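Putative metal-sulfur cluster biosynthesis proteins YuaD (Bacillus subtilis, PDB 1ORU) is a MOSC-domain protein of unproven function that may bind molybdenum ion and pyridoxal phosphate. Local coordinates at residues T107-S119 with V173-Q185. Residues are numbered along the deposited sequence; the frame is centred on the assembly and turned at random.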
# COMPACT_ATOMS: atom_id res chain seq x y z
N THR A 107 7.22 -5.93 -12.47
CA THR A 107 7.86 -5.53 -11.23
C THR A 107 7.89 -4.02 -11.02
O THR A 107 7.94 -3.54 -9.88
CB THR A 107 9.28 -6.12 -11.14
OG1 THR A 107 9.20 -7.55 -11.25
CG2 THR A 107 9.93 -5.78 -9.81
N SER A 108 7.83 -3.26 -12.11
CA SER A 108 7.85 -1.80 -12.01
C SER A 108 6.48 -1.17 -11.75
O SER A 108 6.39 0.03 -11.54
CB SER A 108 8.44 -1.17 -13.28
OG SER A 108 9.80 -1.52 -13.42
N LEU A 109 5.42 -1.97 -11.78
CA LEU A 109 4.08 -1.44 -11.54
C LEU A 109 4.06 -0.72 -10.19
O LEU A 109 4.32 -1.33 -9.15
CB LEU A 109 3.04 -2.57 -11.55
CG LEU A 109 1.57 -2.13 -11.50
CD1 LEU A 109 1.21 -1.39 -12.78
CD2 LEU A 109 0.69 -3.35 -11.33
N LYS A 110 3.75 0.57 -10.21
CA LYS A 110 3.77 1.34 -8.97
C LYS A 110 2.68 1.03 -7.95
O LYS A 110 1.58 0.59 -8.30
CB LYS A 110 3.75 2.84 -9.31
CG LYS A 110 5.00 3.30 -10.04
CD LYS A 110 4.91 4.76 -10.45
CE LYS A 110 6.15 5.19 -11.22
NZ LYS A 110 6.02 6.58 -11.78
N GLU A 111 3.02 1.23 -6.68
CA GLU A 111 2.07 1.01 -5.60
C GLU A 111 0.87 1.92 -5.89
O GLU A 111 1.05 3.06 -6.34
CB GLU A 111 2.71 1.37 -4.25
CG GLU A 111 3.82 0.41 -3.79
CD GLU A 111 5.21 0.77 -4.31
OE1 GLU A 111 5.31 1.44 -5.36
OE2 GLU A 111 6.22 0.37 -3.67
N GLY A 112 -0.34 1.43 -5.65
CA GLY A 112 -1.51 2.25 -5.92
C GLY A 112 -2.19 1.82 -7.22
O GLY A 112 -3.33 2.19 -7.48
N SER A 113 -1.46 1.07 -8.05
CA SER A 113 -2.02 0.58 -9.30
C SER A 113 -3.03 -0.51 -8.95
O SER A 113 -2.96 -1.10 -7.87
CB SER A 113 -0.92 -0.03 -10.18
OG SER A 113 0.04 0.94 -10.58
N ARG A 114 -3.97 -0.76 -9.85
CA ARG A 114 -4.99 -1.78 -9.64
C ARG A 114 -4.99 -2.78 -10.79
O ARG A 114 -4.72 -2.41 -11.93
CB ARG A 114 -6.38 -1.15 -9.57
CG ARG A 114 -6.85 -0.78 -8.19
CD ARG A 114 -6.14 0.43 -7.64
NE ARG A 114 -6.86 0.91 -6.46
CZ ARG A 114 -6.76 2.14 -5.97
NH1 ARG A 114 -5.95 3.03 -6.54
NH2 ARG A 114 -7.49 2.48 -4.92
N ILE A 115 -5.29 -4.04 -10.47
CA ILE A 115 -5.41 -5.11 -11.46
C ILE A 115 -6.81 -5.66 -11.25
O ILE A 115 -7.11 -6.23 -10.19
CB ILE A 115 -4.38 -6.24 -11.23
CG1 ILE A 115 -2.96 -5.69 -11.41
CG2 ILE A 115 -4.63 -7.37 -12.23
CD1 ILE A 115 -1.87 -6.70 -11.11
N ILE A 116 -7.67 -5.51 -12.25
CA ILE A 116 -9.05 -5.94 -12.15
C ILE A 116 -9.42 -7.08 -13.09
O ILE A 116 -9.06 -7.07 -14.27
CB ILE A 116 -9.98 -4.73 -12.39
CG1 ILE A 116 -9.61 -3.60 -11.43
CG2 ILE A 116 -11.44 -5.13 -12.20
CD1 ILE A 116 -10.51 -2.38 -11.52
N PHE A 117 -10.13 -8.06 -12.55
CA PHE A 117 -10.56 -9.24 -13.28
C PHE A 117 -12.00 -9.09 -13.79
O PHE A 117 -12.74 -8.22 -13.34
CB PHE A 117 -10.42 -10.47 -12.37
CG PHE A 117 -8.99 -10.84 -12.06
CD1 PHE A 117 -8.39 -11.93 -12.66
CD2 PHE A 117 -8.25 -10.09 -11.14
CE1 PHE A 117 -7.06 -12.29 -12.37
CE2 PHE A 117 -6.92 -10.43 -10.84
CZ PHE A 117 -6.33 -11.53 -11.46
N PRO A 118 -12.43 -9.94 -14.75
CA PRO A 118 -13.79 -9.87 -15.31
C PRO A 118 -14.92 -9.95 -14.28
O PRO A 118 -15.99 -9.38 -14.48
CB PRO A 118 -13.82 -11.04 -16.29
CG PRO A 118 -12.39 -11.10 -16.77
CD PRO A 118 -11.62 -10.95 -15.47
N SER A 119 -14.68 -10.67 -13.20
CA SER A 119 -15.69 -10.83 -12.15
C SER A 119 -15.84 -9.57 -11.32
O SER A 119 -16.84 -9.39 -10.62
CB SER A 119 -15.28 -11.95 -11.22
OG SER A 119 -14.11 -11.57 -10.52
N VAL A 173 -11.62 -15.54 -9.70
CA VAL A 173 -10.72 -15.35 -10.83
C VAL A 173 -10.53 -16.72 -11.48
O VAL A 173 -10.51 -17.75 -10.78
CB VAL A 173 -9.37 -14.73 -10.39
CG1 VAL A 173 -9.61 -13.31 -9.87
CG2 VAL A 173 -8.71 -15.57 -9.30
N TYR A 174 -10.42 -16.73 -12.80
CA TYR A 174 -10.31 -17.97 -13.57
C TYR A 174 -9.10 -18.00 -14.49
O TYR A 174 -8.66 -16.97 -14.98
CB TYR A 174 -11.58 -18.16 -14.39
CG TYR A 174 -12.86 -18.00 -13.58
CD1 TYR A 174 -13.44 -19.09 -12.94
CD2 TYR A 174 -13.47 -16.75 -13.45
CE1 TYR A 174 -14.61 -18.94 -12.19
CE2 TYR A 174 -14.63 -16.59 -12.70
CZ TYR A 174 -15.20 -17.69 -12.07
OH TYR A 174 -16.36 -17.54 -11.32
N THR A 175 -8.59 -19.20 -14.75
CA THR A 175 -7.43 -19.37 -15.64
C THR A 175 -7.70 -18.72 -17.01
O THR A 175 -8.75 -18.92 -17.60
CB THR A 175 -7.13 -20.86 -15.86
OG1 THR A 175 -6.93 -21.51 -14.60
CG2 THR A 175 -5.87 -21.03 -16.72
N GLY A 176 -6.74 -17.93 -17.49
CA GLY A 176 -6.90 -17.29 -18.78
C GLY A 176 -7.66 -15.97 -18.79
O GLY A 176 -7.83 -15.35 -19.84
N ASP A 177 -8.13 -15.55 -17.62
CA ASP A 177 -8.86 -14.29 -17.51
C ASP A 177 -8.07 -13.12 -18.10
O ASP A 177 -6.87 -13.00 -17.87
CB ASP A 177 -9.14 -13.95 -16.04
CG ASP A 177 -10.44 -14.53 -15.54
OD1 ASP A 177 -11.16 -15.17 -16.34
OD2 ASP A 177 -10.75 -14.34 -14.34
N GLU A 178 -8.77 -12.27 -18.84
CA GLU A 178 -8.13 -11.08 -19.39
C GLU A 178 -8.22 -10.08 -18.23
O GLU A 178 -9.27 -9.94 -17.60
CB GLU A 178 -8.92 -10.57 -20.59
CG GLU A 178 -8.12 -9.68 -21.52
CD GLU A 178 -8.91 -9.26 -22.75
OE1 GLU A 178 -9.88 -8.49 -22.59
OE2 GLU A 178 -8.56 -9.70 -23.86
N ILE A 179 -7.12 -9.41 -17.92
CA ILE A 179 -7.14 -8.46 -16.82
C ILE A 179 -6.94 -7.02 -17.28
O ILE A 179 -6.31 -6.77 -18.32
CB ILE A 179 -6.08 -8.80 -15.75
CG1 ILE A 179 -4.70 -8.93 -16.39
CG2 ILE A 179 -6.48 -10.08 -15.04
CD1 ILE A 179 -3.57 -9.12 -15.37
N GLU A 180 -7.48 -6.10 -16.51
CA GLU A 180 -7.39 -4.68 -16.79
C GLU A 180 -6.43 -4.08 -15.77
O GLU A 180 -6.71 -4.11 -14.57
CB GLU A 180 -8.76 -4.03 -16.64
CG GLU A 180 -8.85 -2.60 -17.13
CD GLU A 180 -8.92 -2.52 -18.64
OE1 GLU A 180 -9.07 -1.39 -19.17
OE2 GLU A 180 -8.84 -3.58 -19.30
N VAL A 181 -5.31 -3.55 -16.23
CA VAL A 181 -4.33 -2.95 -15.32
C VAL A 181 -4.45 -1.44 -15.34
O VAL A 181 -4.42 -0.82 -16.41
CB VAL A 181 -2.89 -3.36 -15.70
CG1 VAL A 181 -1.89 -2.73 -14.73
CG2 VAL A 181 -2.76 -4.89 -15.68
N HIS A 182 -4.63 -0.85 -14.16
CA HIS A 182 -4.72 0.60 -14.02
C HIS A 182 -3.40 1.00 -13.37
O HIS A 182 -3.23 0.89 -12.15
CB HIS A 182 -5.91 0.96 -13.13
CG HIS A 182 -7.23 0.53 -13.68
ND1 HIS A 182 -8.03 1.35 -14.44
CD2 HIS A 182 -7.86 -0.67 -13.64
CE1 HIS A 182 -9.10 0.68 -14.84
NE2 HIS A 182 -9.02 -0.55 -14.37
N SER A 183 -2.46 1.43 -14.21
CA SER A 183 -1.13 1.80 -13.75
C SER A 183 -1.06 3.21 -13.18
O SER A 183 -1.34 4.19 -13.88
CB SER A 183 -0.14 1.64 -14.91
OG SER A 183 1.20 1.70 -14.46
N TYR A 184 -0.70 3.31 -11.91
CA TYR A 184 -0.61 4.59 -11.22
C TYR A 184 0.55 5.44 -11.73
O TYR A 184 1.65 4.93 -11.97
CB TYR A 184 -0.45 4.36 -9.71
CG TYR A 184 -0.34 5.64 -8.90
CD1 TYR A 184 -1.40 6.54 -8.82
CD2 TYR A 184 0.83 5.94 -8.19
CE1 TYR A 184 -1.31 7.70 -8.07
CE2 TYR A 184 0.93 7.10 -7.43
CZ TYR A 184 -0.14 7.98 -7.37
OH TYR A 184 -0.05 9.13 -6.61
N GLN A 185 0.31 6.74 -11.87
CA GLN A 185 1.32 7.68 -12.35
C GLN A 185 1.62 8.79 -11.35
O GLN A 185 0.97 8.83 -10.28
CB GLN A 185 0.86 8.30 -13.67
CG GLN A 185 0.43 7.29 -14.71
CD GLN A 185 1.53 6.30 -15.05
OE1 GLN A 185 1.29 5.31 -15.73
NE2 GLN A 185 2.74 6.58 -14.59
O HOH W 1 2.87 2.07 -12.49
O HOH W 2 -12.81 -13.16 -13.03
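Four backbone hydrogen bonds join Arg-114 to His-182 and Ile-116 to Glu-180, two per pair, which makes both antiparallel hydrogen-bonded pairs; Ile-115 and Val-181 form the non-hydrogen-bonded pair between them. The ladder is prolonged by a side chain: Tyr-184 N donates to Ser-113 OG (2.8 Å) almost straight, at 175°. With OG beside its own backbone N (chi1 -64°), Ser-113 also donates from OG to Lys-110 O at 2.8 Å, so the hydroxyl ties the type II turn 110-113 to the partner strand. One water links Lys-110 N, Ser-183 OG and Tyr-184 O; another joins Ser-119 N to Asp-177 OD2.

Apolar contacts centre on the Phe-117 ring, held between two methyls by CH-pi contacts: Val-173 CG1 lies 3.5 Å from the centroid of this ring over one face, and Ile-179 CG2 3.7 Å from it over the other. Asp-177 OD2 lies at the ring edge, 3.8 Å from Phe-117 CD1. A leucine in place of Phe-117 has no ring for either CH-pi contact and would probably leave the methyls of Val-173 and Ile-179 poorly packed. Beyond the ring, Ile-115 CG2 meets Ile-179 CD1 at 3.7 Å.

On the other sheet face, Ile-116 CD1 approaches His-182 NE2 obliquely (3.7 Å), and Met-56 of the second subunit packs on both. Arg-114 forms a salt bridge with Glu-168. Within the MOSC domain's mixed sheet, strand 114-116 is flanked by strands 122-128 and 178-184, the latter also pairing with strand 5-17.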